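Side-chain contact in pyruvate kinase (Pseudomonas aeruginosa, PDB 6QXL), which probably catalyses the last step of glycolysis, transferring the phosphoryl group of phosphoenolpyruvate to ADP to give pyruvate and ATP: residues K378-L383 against L391-I396. Numbering follows the deposited sequence.
Sequences KAIICL and LIMSRI. With G6P (6-O-phosphono-alpha-D-glucopyranose), chain M.
Met393 reaches from helix 388-394 to Ile380 and Cys382 on strand 377-383, an apolar helix-on-sheet contact in the alpha/beta domain of pyruvate kinase. It is a compact example of how a helix of a beta-alpha-beta unit can meet the strand before it: between segments 378-383 and 391-396, one long side chain makes the whole contact from the helix side. The two backbones stay well apart, with 9.2 Å between Cys382 CA and Met393 CA, and Met393 spans the gap. Its CG stands anti to the carbonyl carbon (chi1 -65°), and the extended chain beyond carries the thioether across to the strand, where the SD-CE bond lies alongside Ile380 CG2. Met393 SD is 3.7 Å from Ile380 CG2, and Met393 CE is almost as near to that same methyl. On the other side Met393 CE packs 3.9 Å from Cys382 SG, and the methionine end settles between two side chains that leave the same face of the strand. Ile380 offers its CG2 branch, which is anti to the backbone N, and its chain runs aslant to that of Met393. All three residues are buried, and dispersion between sulfur and methyl groups holds them together over a small interface of 125 Å².

Arg395 folds back onto the helix backbone: Arg395 NE donates to Leu391 O at 3.0 Å, and Arg395 NH2 meets Ser394 OG in the guanidinium plane. A salt bridge from Arg395 to Asp311 ties this part of the chain to the barrel domain. Leu383, the next residue after Cys382 at the C-terminal end of the strand, belongs to the glucose-6-phosphate pocket. Around the methionine, Ala364 of helix 359-373, Ile402 of strand 402-406 and Thr459 of strand 455-461 also touch its side chain, while Met368 of helix 359-373 packs on Ile380.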
ATOM      1  N   LYS A 378       9.068   0.909 -27.167  1.00 44.91           N
ATOM      2  CA  LYS A 378       9.138   2.325 -27.439  1.00 44.69           C
ATOM      3  C   LYS A 378       7.877   2.875 -28.073  1.00 39.39           C
ATOM      4  O   LYS A 378       7.769   4.093 -28.244  1.00 40.51           O
ATOM      5  CB  LYS A 378      10.328   2.626 -28.357  1.00 52.17           C
ATOM      6  CG  LYS A 378      11.681   2.183 -27.817  1.00 58.26           C
ATOM      7  CD  LYS A 378      12.121   2.922 -26.560  1.00 60.23           C
ATOM      8  CE  LYS A 378      13.503   2.438 -26.167  1.00 68.32           C
ATOM      9  NZ  LYS A 378      13.798   2.782 -24.764  1.00 73.28           N
ATOM     10  N   ALA A 379       6.941   2.015 -28.446  1.00 35.59           N
ATOM     11  CA  ALA A 379       5.698   2.482 -29.043  1.00 38.30           C
ATOM     12  C   ALA A 379       4.650   1.400 -29.059  1.00 36.64           C
ATOM     13  O   ALA A 379       4.968   0.237 -28.951  1.00 41.30           O
ATOM     14  CB  ALA A 379       5.937   2.993 -30.464  1.00 41.32           C
ATOM     15  N   ILE A 380       3.397   1.809 -29.181  1.00 36.70           N
ATOM     16  CA  ILE A 380       2.286   0.896 -29.322  1.00 36.70           C
ATOM     17  C   ILE A 380       1.577   1.181 -30.623  1.00 37.52           C
ATOM     18  O   ILE A 380       1.078   2.277 -30.830  1.00 38.18           O
ATOM     19  CB  ILE A 380       1.292   1.044 -28.166  1.00 39.25           C
ATOM     20  CG1 ILE A 380       1.995   0.714 -26.838  1.00 43.84           C
ATOM     21  CG2 ILE A 380       0.055   0.184 -28.420  1.00 37.09           C
ATOM     22  CD1 ILE A 380       1.097   0.738 -25.659  1.00 48.67           C
ATOM     23  N   ILE A 381       1.552   0.182 -31.510  1.00 44.38           N
ATOM     24  CA  ILE A 381       0.881   0.245 -32.799  1.00 42.76           C
ATOM     25  C   ILE A 381      -0.486  -0.363 -32.577  1.00 42.79           C
ATOM     26  O   ILE A 381      -0.630  -1.576 -32.455  1.00 44.56           O
ATOM     27  CB  ILE A 381       1.681  -0.516 -33.864  1.00 40.80           C
ATOM     28  CG1 ILE A 381       3.005   0.207 -34.108  1.00 44.14           C
ATOM     29  CG2 ILE A 381       0.907  -0.631 -35.174  1.00 41.50           C
ATOM     30  CD1 ILE A 381       3.936  -0.532 -35.059  1.00 50.22           C
ATOM     31  N   CYS A 382      -1.498   0.485 -32.529  1.00 44.50           N
ATOM     32  CA  CYS A 382      -2.849   0.023 -32.288  1.00 46.00           C
ATOM     33  C   CYS A 382      -3.657   0.170 -33.573  1.00 45.25           C
ATOM     34  O   CYS A 382      -4.053   1.272 -33.945  1.00 44.27           O
ATOM     35  CB  CYS A 382      -3.462   0.807 -31.142  1.00 44.46           C
ATOM     36  SG  CYS A 382      -5.148   0.290 -30.816  1.00 55.58           S
ATOM     37  N   LEU A 383      -3.889  -0.945 -34.256  1.00 46.97           N
ATOM     38  CA  LEU A 383      -4.728  -0.947 -35.442  1.00 46.21           C
ATOM     39  C   LEU A 383      -6.155  -0.847 -34.972  1.00 46.96           C
ATOM     40  O   LEU A 383      -6.640  -1.740 -34.291  1.00 47.07           O
ATOM     41  CB  LEU A 383      -4.533  -2.207 -36.278  1.00 44.02           C
ATOM     42  CG  LEU A 383      -3.124  -2.609 -36.669  1.00 45.96           C
ATOM     43  CD1 LEU A 383      -3.229  -3.703 -37.743  1.00 51.27           C
ATOM     44  CD2 LEU A 383      -2.265  -1.449 -37.141  1.00 44.16           C
ATOM     45  N   LEU A 391      -8.575   4.512 -27.052  1.00 35.48           N
ATOM     46  CA  LEU A 391      -9.249   5.192 -25.966  1.00 34.69           C
ATOM     47  C   LEU A 391      -8.974   4.497 -24.639  1.00 38.27           C
ATOM     48  O   LEU A 391      -8.605   5.148 -23.663  1.00 38.15           O
ATOM     49  CB  LEU A 391     -10.749   5.264 -26.223  1.00 34.98           C
ATOM     50  CG  LEU A 391     -11.606   5.808 -25.070  1.00 34.59           C
ATOM     51  CD1 LEU A 391     -11.282   7.243 -24.782  1.00 35.84           C
ATOM     52  CD2 LEU A 391     -13.068   5.690 -25.379  1.00 36.62           C
ATOM     53  N   ILE A 392      -9.127   3.174 -24.605  1.00 40.77           N
ATOM     54  CA  ILE A 392      -8.911   2.404 -23.392  1.00 37.47           C
ATOM     55  C   ILE A 392      -7.431   2.452 -23.011  1.00 37.58           C
ATOM     56  O   ILE A 392      -7.087   2.727 -21.865  1.00 37.27           O
ATOM     57  CB  ILE A 392      -9.360   0.967 -23.551  1.00 39.91           C
ATOM     58  CG1 ILE A 392     -10.831   0.873 -23.984  1.00 47.41           C
ATOM     59  CG2 ILE A 392      -9.146   0.180 -22.263  1.00 41.93           C
ATOM     60  CD1 ILE A 392     -11.824   1.588 -23.114  1.00 49.26           C
ATOM     61  N   MET A 393      -6.546   2.248 -23.967  1.00 36.04           N
ATOM     62  CA  MET A 393      -5.122   2.304 -23.651  1.00 44.16           C
ATOM     63  C   MET A 393      -4.771   3.609 -22.931  1.00 40.74           C
ATOM     64  O   MET A 393      -4.042   3.599 -21.942  1.00 38.35           O
ATOM     65  CB  MET A 393      -4.261   2.163 -24.901  1.00 45.95           C
ATOM     66  CG  MET A 393      -4.377   0.817 -25.601  1.00 46.97           C
ATOM     67  SD  MET A 393      -3.284   0.767 -27.019  1.00 50.45           S
ATOM     68  CE  MET A 393      -3.488  -0.925 -27.535  1.00 60.66           C
ATOM     69  N   SER A 394      -5.334   4.720 -23.401  1.00 40.84           N
ATOM     70  CA  SER A 394      -4.929   6.031 -22.921  1.00 39.50           C
ATOM     71  C   SER A 394      -5.567   6.425 -21.584  1.00 38.20           C
ATOM     72  O   SER A 394      -5.203   7.447 -21.023  1.00 39.07           O
ATOM     73  CB  SER A 394      -5.211   7.076 -23.996  1.00 35.52           C
ATOM     74  OG  SER A 394      -6.579   7.123 -24.311  1.00 34.02           O
ATOM     75  N   ARG A 395      -6.490   5.607 -21.070  1.00 37.99           N
ATOM     76  CA  ARG A 395      -6.952   5.764 -19.692  1.00 35.83           C
ATOM     77  C   ARG A 395      -5.908   5.371 -18.649  1.00 36.67           C
ATOM     78  O   ARG A 395      -6.072   5.677 -17.496  1.00 38.46           O
ATOM     79  CB  ARG A 395      -8.201   4.939 -19.411  1.00 38.20           C
ATOM     80  CG  ARG A 395      -9.398   5.130 -20.321  1.00 36.55           C
ATOM     81  CD  ARG A 395      -9.799   6.561 -20.517  1.00 35.18           C
ATOM     82  NE  ARG A 395      -8.915   7.217 -21.481  1.00 34.45           N
ATOM     83  CZ  ARG A 395      -8.815   8.525 -21.632  1.00 29.73           C
ATOM     84  NH1 ARG A 395      -9.537   9.353 -20.877  1.00 26.84           N
ATOM     85  NH2 ARG A 395      -7.955   8.998 -22.518  1.00 29.51           N
ATOM     86  N   ILE A 396      -4.844   4.698 -19.049  1.00 40.83           N
ATOM     87  CA  ILE A 396      -3.850   4.194 -18.116  1.00 40.08           C
ATOM     88  C   ILE A 396      -2.648   5.110 -18.126  1.00 39.72           C
ATOM     89  O   ILE A 396      -2.136   5.462 -19.182  1.00 43.81           O
ATOM     90  CB  ILE A 396      -3.424   2.764 -18.523  1.00 38.07           C
ATOM     91  CG1 ILE A 396      -4.626   1.830 -18.547  1.00 39.46           C
ATOM     92  CG2 ILE A 396      -2.379   2.217 -17.595  1.00 38.15           C
ATOM     93  CD1 ILE A 396      -5.369   1.775 -17.244  1.00 42.27           C
TER
HETATM   94  C1  G6P M 501      -8.384  -3.714 -35.837  1.00 66.04           C
HETATM   95  C2  G6P M 501      -9.036  -4.311 -37.067  1.00 67.39           C
HETATM   96  C3  G6P M 501     -10.092  -5.241 -36.484  1.00 64.36           C
HETATM   97  C4  G6P M 501     -10.698  -4.782 -35.171  1.00 56.96           C
HETATM   98  C5  G6P M 501     -10.645  -3.264 -35.232  1.00 57.88           C
HETATM   99  C6  G6P M 501     -11.444  -2.663 -34.089  1.00 63.32           C
HETATM  100  O1  G6P M 501      -7.173  -3.179 -36.352  1.00 69.92           O
HETATM  101  O2  G6P M 501      -9.543  -3.312 -37.989  1.00 59.39           O
HETATM  102  O3  G6P M 501      -9.315  -6.375 -36.195  1.00 74.37           O
HETATM  103  O4  G6P M 501     -12.011  -5.361 -34.956  1.00 53.71           O
HETATM  104  O5  G6P M 501      -9.295  -2.804 -35.216  1.00 57.88           O
HETATM  105  O6  G6P M 501     -10.973  -1.408 -33.632  1.00 59.97           O
HETATM  106  P   G6P M 501     -11.830  -0.563 -32.509  1.00 56.21           P
HETATM  107  O1P G6P M 501     -12.757   0.360 -33.262  1.00 61.83           O
HETATM  108  O2P G6P M 501     -10.521  -0.005 -32.000  1.00 40.07           O
HETATM  109  O3P G6P M 501     -12.783  -1.404 -31.622  1.00 46.90           O